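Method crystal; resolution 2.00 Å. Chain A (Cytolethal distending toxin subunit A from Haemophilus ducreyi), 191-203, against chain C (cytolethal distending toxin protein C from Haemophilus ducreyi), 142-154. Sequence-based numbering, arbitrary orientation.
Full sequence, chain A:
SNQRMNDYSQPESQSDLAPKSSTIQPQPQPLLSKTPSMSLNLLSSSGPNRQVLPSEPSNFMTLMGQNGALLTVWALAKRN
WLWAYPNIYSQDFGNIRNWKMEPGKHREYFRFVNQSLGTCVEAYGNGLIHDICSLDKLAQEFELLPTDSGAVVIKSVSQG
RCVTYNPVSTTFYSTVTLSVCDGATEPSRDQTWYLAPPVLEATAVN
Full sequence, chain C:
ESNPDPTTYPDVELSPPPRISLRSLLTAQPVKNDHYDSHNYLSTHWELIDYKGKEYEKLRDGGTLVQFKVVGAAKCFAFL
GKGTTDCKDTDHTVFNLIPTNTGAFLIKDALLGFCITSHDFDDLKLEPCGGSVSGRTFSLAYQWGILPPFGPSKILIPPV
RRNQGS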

ATOM      1  N   GLN A 191      -3.943  -3.907  21.232  1.00 10.31           N
ATOM      2  CA  GLN A 191      -4.700  -4.531  20.160  1.00 10.81           C
ATOM      3  C   GLN A 191      -4.230  -4.043  18.798  1.00 11.71           C
ATOM      4  O   GLN A 191      -4.901  -4.286  17.789  1.00  9.82           O
ATOM      5  N   THR A 192      -3.087  -3.360  18.744  1.00  9.97           N
ATOM      6  CA  THR A 192      -2.620  -2.890  17.438  1.00 12.15           C
ATOM      7  C   THR A 192      -1.555  -3.813  16.863  1.00 11.23           C
ATOM      8  O   THR A 192      -0.641  -4.262  17.562  1.00  9.77           O
ATOM      9  N   TRP A 193      -1.703  -4.082  15.569  1.00 10.05           N
ATOM     10  CA  TRP A 193      -0.818  -4.954  14.809  1.00  9.62           C
ATOM     11  C   TRP A 193      -0.333  -4.256  13.556  1.00  9.05           C
ATOM     12  O   TRP A 193      -1.017  -3.363  13.049  1.00  7.63           O
ATOM     13  N   TYR A 194       0.837  -4.653  13.055  1.00  8.21           N
ATOM     14  CA  TYR A 194       1.332  -4.078  11.803  1.00  7.73           C
ATOM     15  C   TYR A 194       1.314  -5.157  10.726  1.00  7.83           C
ATOM     16  O   TYR A 194       1.591  -6.338  10.996  1.00  8.01           O
ATOM     17  N   LEU A 195       0.984  -4.751   9.503  1.00  6.32           N
ATOM     18  CA  LEU A 195       0.986  -5.657   8.362  1.00  7.34           C
ATOM     19  C   LEU A 195       2.448  -5.536   7.935  1.00  8.05           C
ATOM     20  O   LEU A 195       2.856  -4.509   7.392  1.00  7.85           O
ATOM     21  N   ALA A 196       3.229  -6.586   8.184  1.00  6.58           N
ATOM     22  CA  ALA A 196       4.673  -6.547   7.945  1.00  7.29           C
ATOM     23  C   ALA A 196       5.234  -7.564   6.958  1.00  7.42           C
ATOM     24  O   ALA A 196       4.553  -8.521   6.579  1.00  6.79           O
ATOM     25  N   PRO A 197       6.501  -7.375   6.534  1.00  6.84           N
ATOM     26  CA  PRO A 197       7.105  -8.322   5.588  1.00  6.67           C
ATOM     27  C   PRO A 197       7.228  -9.677   6.272  1.00  7.32           C
ATOM     28  O   PRO A 197       7.346  -9.758   7.495  1.00  8.65           O
ATOM     29  N   PRO A 198       7.204 -10.759   5.489  1.00  7.74           N
ATOM     30  CA  PRO A 198       7.318 -12.111   6.037  1.00  8.20           C
ATOM     31  C   PRO A 198       8.740 -12.322   6.527  1.00  9.31           C
ATOM     32  O   PRO A 198       9.642 -11.568   6.137  1.00  9.47           O
ATOM     33  N   VAL A 199       8.960 -13.314   7.388  1.00  7.34           N
ATOM     34  CA  VAL A 199      10.327 -13.587   7.798  1.00  7.78           C
ATOM     35  C   VAL A 199      10.846 -14.611   6.789  1.00 10.53           C
ATOM     36  O   VAL A 199      10.658 -15.820   6.935  1.00  9.54           O
ATOM     37  N   LEU A 200      11.477 -14.082   5.740  1.00 10.19           N
ATOM     38  CA  LEU A 200      12.026 -14.880   4.641  1.00 11.60           C
ATOM     39  C   LEU A 200      13.253 -14.171   4.079  1.00 11.60           C
ATOM     40  O   LEU A 200      13.440 -12.981   4.330  1.00 11.40           O
ATOM     41  N   GLU A 201      14.089 -14.901   3.334  1.00 10.80           N
ATOM     42  CA  GLU A 201      15.245 -14.288   2.676  1.00 12.73           C
ATOM     43  C   GLU A 201      14.593 -13.406   1.611  1.00 12.32           C
ATOM     44  O   GLU A 201      13.653 -13.839   0.931  1.00 11.08           O
ATOM     45  N   ALA A 202      15.088 -12.180   1.478  1.00 11.11           N
ATOM     46  CA  ALA A 202      14.535 -11.209   0.533  1.00 10.32           C
ATOM     47  C   ALA A 202      15.482 -10.995  -0.632  1.00 10.79           C
ATOM     48  O   ALA A 202      16.694 -10.998  -0.453  1.00 11.49           O
ATOM     49  N   THR A 203      14.929 -10.815  -1.825  1.00 11.47           N
ATOM     50  CA  THR A 203      15.749 -10.592  -3.003  1.00  9.76           C
ATOM     51  C   THR A 203      15.511  -9.149  -3.441  1.00 10.93           C
ATOM     52  O   THR A 203      14.363  -8.740  -3.623  1.00  9.01           O
TER
ATOM     53  N   TYR C 142      19.940  -7.918   7.084  1.00  9.56           N
ATOM     54  CA  TYR C 142      20.032  -6.816   6.125  1.00  9.81           C
ATOM     55  C   TYR C 142      18.697  -6.161   5.846  1.00 10.49           C
ATOM     56  O   TYR C 142      18.643  -5.175   5.124  1.00  9.40           O
ATOM     57  N   GLN C 143      17.631  -6.728   6.405  1.00  9.04           N
ATOM     58  CA  GLN C 143      16.274  -6.274   6.142  1.00  8.67           C
ATOM     59  C   GLN C 143      15.653  -5.360   7.165  1.00  8.03           C
ATOM     60  O   GLN C 143      15.789  -5.569   8.363  1.00  7.79           O
ATOM     61  N   TRP C 144      14.920  -4.375   6.662  1.00  8.77           N
ATOM     62  CA  TRP C 144      14.263  -3.378   7.483  1.00  9.12           C
ATOM     63  C   TRP C 144      12.784  -3.209   7.158  1.00  9.26           C
ATOM     64  O   TRP C 144      12.375  -3.287   5.998  1.00 10.29           O
ATOM     65  N   GLY C 145      11.985  -2.968   8.188  1.00  8.02           N
ATOM     66  CA  GLY C 145      10.570  -2.737   7.960  1.00  9.10           C
ATOM     67  C   GLY C 145      10.294  -1.257   8.159  1.00 10.31           C
ATOM     68  O   GLY C 145      10.717  -0.684   9.162  1.00 10.80           O
ATOM     69  N   ILE C 146       9.645  -0.621   7.187  1.00  9.90           N
ATOM     70  CA  ILE C 146       9.275   0.793   7.297  1.00  9.53           C
ATOM     71  C   ILE C 146       7.818   0.622   7.710  1.00  6.91           C
ATOM     72  O   ILE C 146       6.947   0.408   6.872  1.00  6.81           O
ATOM     73  N   LEU C 147       7.574   0.711   9.009  1.00  6.37           N
ATOM     74  CA  LEU C 147       6.257   0.422   9.571  1.00  7.55           C
ATOM     75  C   LEU C 147       5.532   1.554  10.287  1.00  9.10           C
ATOM     76  O   LEU C 147       6.089   2.631  10.496  1.00  8.73           O
ATOM     77  N   PRO C 148       4.260   1.315  10.671  1.00  9.33           N
ATOM     78  CA  PRO C 148       3.507   2.358  11.376  1.00  8.98           C
ATOM     79  C   PRO C 148       4.319   2.748  12.625  1.00  9.46           C
ATOM     80  O   PRO C 148       5.047   1.927  13.191  1.00  9.55           O
ATOM     81  N   PRO C 149       4.208   4.008  13.065  1.00  9.99           N
ATOM     82  CA  PRO C 149       4.952   4.465  14.240  1.00  8.27           C
ATOM     83  C   PRO C 149       4.477   3.850  15.547  1.00 10.12           C
ATOM     84  O   PRO C 149       3.270   3.813  15.830  1.00 10.52           O
ATOM     85  N   PHE C 150       5.428   3.353  16.341  1.00  8.76           N
ATOM     86  CA  PHE C 150       5.108   2.728  17.617  1.00  9.55           C
ATOM     87  C   PHE C 150       4.408   3.696  18.576  1.00 11.25           C
ATOM     88  O   PHE C 150       4.763   4.878  18.677  1.00 10.60           O
ATOM     89  N   GLY C 151       3.434   3.181  19.314  1.00 11.51           N
ATOM     90  CA  GLY C 151       2.751   4.023  20.277  1.00 12.34           C
ATOM     91  C   GLY C 151       1.249   3.876  20.212  1.00 13.28           C
ATOM     92  O   GLY C 151       0.734   2.909  19.648  1.00 14.65           O
ATOM     93  N   PRO C 152       0.517   4.827  20.800  1.00 14.22           N
ATOM     94  CA  PRO C 152      -0.946   4.803  20.804  1.00 13.27           C
ATOM     95  C   PRO C 152      -1.496   5.168  19.446  1.00 13.10           C
ATOM     96  O   PRO C 152      -0.800   5.742  18.613  1.00 13.11           O
ATOM     97  N   SER C 153      -2.741   4.789  19.203  1.00 12.98           N
ATOM     98  CA  SER C 153      -3.407   5.120  17.963  1.00 14.29           C
ATOM     99  C   SER C 153      -4.893   4.890  18.207  1.00 15.59           C
ATOM    100  O   SER C 153      -5.285   4.170  19.122  1.00 18.42           O
ATOM    101  N   LYS C 154      -5.726   5.508  17.396  1.00 14.80           N
ATOM    102  CA  LYS C 154      -7.156   5.363  17.572  1.00 15.79           C
ATOM    103  C   LYS C 154      -7.794   4.660  16.391  1.00 12.59           C
ATOM    104  O   LYS C 154      -7.481   4.963  15.242  1.00 12.85           O
TER

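The contact between these stretches of the toxin's A and C subunits is mainly apolar along its middle, with a polar anchor at one end. The two strands do not pair through their backbones. Their axes come no closer than 8.3 Å and run at 126° to each other, so side chains fill the space between them. The stretches together bury 503 Å².

The apolar packing centres on Leu C147 and Tyr A194. Both have CA-to-CB bonds that point toward the partner stretch. Leu C147 has chi1 m and chi2 t. This places its CD2 against several residues of chain A. CD2 of Leu C147 lies 4.0 Å from CB of Ala A196, 4.2 Å from CB of Tyr A194, 4.5 Å from CD of Pro A197 and 3.9 Å from the backbone O of Leu A195. One methyl group thus meets four consecutive residues. The CA-to-CB bond of Leu A195 points sideways.

Tyr A194 has the largest area covered by the other stretch, 103 Å². Its chi1 is m, at -41°, and the ring reaches along the C-chain segment that follows the strand. CD1 of Tyr A194 packs 3.9 Å from CD of Pro C148, whose CA-to-CB bond also points toward chain A. The backbone O of Pro C148 lies over one face of the tyrosine ring. At the far end of the ring, OH of Tyr A194 is 3.7 Å from CA of Phe C150. OH of Tyr A194 is also 3.9 Å from CD1 of Phe C150 and sits at the edge of that ring, near its plane. Phe C150 has chi1 t and points sideways. The tyrosine hydroxyl finds its hydrogen bond elsewhere in the structure.

A smaller contact joins Thr A192 and Ser C153. Both point toward the partner and both have chi1 p. CG2 of Thr A192 lies 3.5 Å from OG of Ser C153. This is a methyl-to-hydroxyl contact, and OG of Ser C153 is hydrogen-bonded elsewhere in the structure.

The direct polar link is made by Gln C143, which points toward chain A with chi1 m and chi2 t. Its extended side chain brings the amide to the loop before strand 202-203. NE2 of Gln C143 donates a hydrogen bond to the backbone O of Leu A200 at 2.9 Å. The angle at the hydrogen is 172°, so the bond is nearly straight. Leu A200 contributes its carbonyl while its side chain points away. NE2 of Gln C143 is also 3.3 Å from N of Ala A202, but both are donors and no bond forms. CB of Ala A202 points toward chain C and lies 3.5 Å from NE2 of Gln C143.

One water completes the polar end. It donates to OE1 of Gln C143 and to the backbone O of Pro A198, with its O atom 2.7 Å from each. Both ends of the glutamine amide are therefore tied to chain A, one directly and one through water.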

ATOM      1  CB  GLN A 191      -6.207  -4.259  20.313  1.00 13.09           C
ATOM      2  CG  GLN A 191      -6.820  -4.811  21.595  1.00 14.68           C
ATOM      3  CD  GLN A 191      -8.325  -4.592  21.663  1.00 20.25           C
ATOM      4  OE1 GLN A 191      -8.829  -3.547  21.237  1.00 20.19           O
ATOM      5  NE2 GLN A 191      -9.050  -5.569  22.214  1.00 19.15           N
ATOM      6  CB  THR A 192      -2.078  -1.424  17.482  1.00 14.15           C
ATOM      7  OG1 THR A 192      -1.163  -1.274  18.555  1.00 16.83           O
ATOM      8  CG2 THR A 192      -3.210  -0.436  17.704  1.00 18.43           C
ATOM      9  CB  TRP A 193      -1.588  -6.198  14.369  1.00  7.68           C
ATOM     10  CG  TRP A 193      -2.016  -7.086  15.499  1.00  7.60           C
ATOM     11  CD1 TRP A 193      -3.161  -6.989  16.258  1.00  6.97           C
ATOM     12  CD2 TRP A 193      -1.285  -8.203  16.004  1.00  5.92           C
ATOM     13  NE1 TRP A 193      -3.175  -7.997  17.210  1.00  8.79           N
ATOM     14  CE2 TRP A 193      -2.032  -8.750  17.073  1.00  7.24           C
ATOM     15  CE3 TRP A 193      -0.063  -8.797  15.655  1.00  8.57           C
ATOM     16  CZ2 TRP A 193      -1.593  -9.869  17.799  1.00  6.53           C
ATOM     17  CZ3 TRP A 193       0.371  -9.912  16.378  1.00  9.40           C
ATOM     18  CH2 TRP A 193      -0.396 -10.431  17.436  1.00  8.85           C
ATOM     19  CB  TYR A 194       2.776  -3.565  11.924  1.00  7.40           C
ATOM     20  CG  TYR A 194       3.107  -2.827  13.210  1.00  9.44           C
ATOM     21  CD1 TYR A 194       2.336  -1.745  13.652  1.00  9.52           C
ATOM     22  CD2 TYR A 194       4.221  -3.196  13.975  1.00  9.35           C
ATOM     23  CE1 TYR A 194       2.686  -1.037  14.842  1.00 10.47           C
ATOM     24  CE2 TYR A 194       4.567  -2.509  15.152  1.00  9.00           C
ATOM     25  CZ  TYR A 194       3.801  -1.436  15.574  1.00 10.10           C
ATOM     26  OH  TYR A 194       4.166  -0.769  16.729  1.00 12.39           O
ATOM     27  CB  LEU A 195       0.009  -5.128   7.298  1.00  9.40           C
ATOM     28  CG  LEU A 195      -1.431  -5.089   7.868  1.00  8.81           C
ATOM     29  CD1 LEU A 195      -2.392  -4.365   6.954  1.00  9.76           C
ATOM     30  CD2 LEU A 195      -1.883  -6.513   8.106  1.00 11.18           C
ATOM     31  CB  ALA A 196       5.408  -6.704   9.338  1.00  7.02           C
ATOM     32  CB  PRO A 197       8.493  -7.720   5.307  1.00  6.60           C
ATOM     33  CG  PRO A 197       8.320  -6.235   5.628  1.00  7.30           C
ATOM     34  CD  PRO A 197       7.442  -6.291   6.863  1.00  5.65           C
ATOM     35  CB  PRO A 198       7.009 -12.992   4.828  1.00  5.62           C
ATOM     36  CG  PRO A 198       7.672 -12.213   3.689  1.00  5.61           C
ATOM     37  CD  PRO A 198       7.229 -10.769   4.010  1.00  6.67           C
ATOM     38  CB  VAL A 199      10.445 -14.109   9.251  1.00  9.23           C
ATOM     39  CG1 VAL A 199      10.511 -12.910  10.209  1.00  5.95           C
ATOM     40  CG2 VAL A 199       9.277 -14.990   9.612  1.00  8.67           C
ATOM     41  CB  LEU A 200      10.990 -15.003   3.511  1.00  9.66           C
ATOM     42  CG  LEU A 200       9.660 -15.744   3.737  1.00  9.80           C
ATOM     43  CD1 LEU A 200       8.736 -15.546   2.544  1.00  9.71           C
ATOM     44  CD2 LEU A 200       9.938 -17.228   3.942  1.00 10.47           C
ATOM     45  CB  GLU A 201      16.120 -15.330   1.986  1.00 15.99           C
ATOM     46  CG  GLU A 201      16.918 -16.204   2.942  1.00 25.01           C
ATOM     47  CD  GLU A 201      18.316 -15.664   3.183  1.00 28.66           C
ATOM     48  OE1 GLU A 201      19.045 -15.409   2.193  1.00 33.89           O
ATOM     49  OE2 GLU A 201      18.693 -15.500   4.357  1.00 32.81           O
ATOM     50  CB  ALA A 202      14.298  -9.876   1.253  1.00  7.87           C
ATOM     51  CB  THR A 203      15.358 -11.576  -4.153  1.00 10.74           C
ATOM     52  OG1 THR A 203      15.515 -12.931  -3.704  1.00 10.41           O
ATOM     53  CG2 THR A 203      16.240 -11.352  -5.385  1.00 10.67           C
TER
ATOM     54  CB  TYR C 142      20.532  -7.337   4.773  1.00 12.60           C
ATOM     55  CG  TYR C 142      21.954  -7.799   4.770  1.00 11.32           C
ATOM     56  CD1 TYR C 142      22.955  -6.998   4.238  1.00 14.34           C
ATOM     57  CD2 TYR C 142      22.301  -9.016   5.335  1.00 11.83           C
ATOM     58  CE1 TYR C 142      24.289  -7.396   4.272  1.00 14.59           C
ATOM     59  CE2 TYR C 142      23.625  -9.431   5.377  1.00 16.26           C
ATOM     60  CZ  TYR C 142      24.611  -8.614   4.843  1.00 17.44           C
ATOM     61  OH  TYR C 142      25.918  -9.018   4.881  1.00 19.37           O
ATOM     62  CB  GLN C 143      15.376  -7.491   5.964  1.00  8.30           C
ATOM     63  CG  GLN C 143      15.837  -8.469   4.873  1.00  6.26           C
ATOM     64  CD  GLN C 143      14.861  -9.613   4.739  1.00  6.53           C
ATOM     65  OE1 GLN C 143      13.649  -9.415   4.865  1.00  7.26           O
ATOM     66  NE2 GLN C 143      15.369 -10.813   4.467  1.00  7.41           N
ATOM     67  CB  TRP C 144      14.983  -2.045   7.280  1.00  8.24           C
ATOM     68  CG  TRP C 144      16.401  -2.160   7.730  1.00 10.49           C
ATOM     69  CD1 TRP C 144      17.467  -2.615   7.006  1.00 10.27           C
ATOM     70  CD2 TRP C 144      16.867  -1.984   9.066  1.00  9.38           C
ATOM     71  NE1 TRP C 144      18.572  -2.745   7.822  1.00 10.51           N
ATOM     72  CE2 TRP C 144      18.229  -2.365   9.091  1.00 10.66           C
ATOM     73  CE3 TRP C 144      16.260  -1.547  10.251  1.00 10.47           C
ATOM     74  CZ2 TRP C 144      18.999  -2.323  10.264  1.00  9.58           C
ATOM     75  CZ3 TRP C 144      17.020  -1.508  11.416  1.00 13.39           C
ATOM     76  CH2 TRP C 144      18.375  -1.894  11.412  1.00 12.22           C
ATOM     77  CB  ILE C 146       9.381   1.522   5.930  1.00 11.64           C
ATOM     78  CG1 ILE C 146      10.853   1.731   5.539  1.00 14.76           C
ATOM     79  CG2 ILE C 146       8.782   2.936   6.032  1.00 10.59           C
ATOM     80  CD1 ILE C 146      11.664   0.480   5.509  1.00 20.32           C
ATOM     81  CB  LEU C 147       6.421  -0.766  10.543  1.00  7.72           C
ATOM     82  CG  LEU C 147       6.969  -2.061   9.911  1.00  8.98           C
ATOM     83  CD1 LEU C 147       7.533  -3.005  10.966  1.00  9.21           C
ATOM     84  CD2 LEU C 147       5.851  -2.754   9.139  1.00  8.91           C
ATOM     85  CB  PRO C 148       2.185   1.660  11.720  1.00  7.06           C
ATOM     86  CG  PRO C 148       2.006   0.671  10.561  1.00  9.56           C
ATOM     87  CD  PRO C 148       3.419   0.124  10.416  1.00  8.06           C
ATOM     88  CB  PRO C 149       4.772   5.973  14.184  1.00  8.39           C
ATOM     89  CG  PRO C 149       3.384   6.125  13.556  1.00  7.99           C
ATOM     90  CD  PRO C 149       3.463   5.121  12.437  1.00  9.12           C
ATOM     91  CB  PHE C 150       6.383   2.220  18.309  1.00  8.55           C
ATOM     92  CG  PHE C 150       6.173   1.858  19.758  1.00 12.22           C
ATOM     93  CD1 PHE C 150       5.615   0.625  20.107  1.00  9.47           C
ATOM     94  CD2 PHE C 150       6.444   2.793  20.772  1.00 10.61           C
ATOM     95  CE1 PHE C 150       5.313   0.320  21.444  1.00 11.47           C
ATOM     96  CE2 PHE C 150       6.151   2.511  22.115  1.00 13.43           C
ATOM     97  CZ  PHE C 150       5.580   1.270  22.458  1.00 12.96           C
ATOM     98  CB  PRO C 152      -1.296   5.837  21.861  1.00 14.62           C
ATOM     99  CG  PRO C 152      -0.209   6.862  21.681  1.00 15.51           C
ATOM    100  CD  PRO C 152       1.034   6.001  21.527  1.00 14.19           C
ATOM    101  CB  SER C 153      -2.894   4.264  16.787  1.00 13.30           C
ATOM    102  OG  SER C 153      -3.317   2.912  16.857  1.00 16.62           O
ATOM    103  CB  LYS C 154      -7.773   6.756  17.764  1.00 17.79           C
ATOM    104  CG  LYS C 154      -9.272   6.823  17.529  1.00 26.00           C
ATOM    105  CD  LYS C 154      -9.799   8.262  17.659  1.00 29.48           C
ATOM    106  CE  LYS C 154      -9.200   9.183  16.617  1.00 32.08           C
ATOM    107  NZ  LYS C 154      -9.549   8.764  15.227  1.00 37.49           N
TER
HETATM  108  O   HOH W   1      11.145 -10.157   4.346  1.00  8.72           O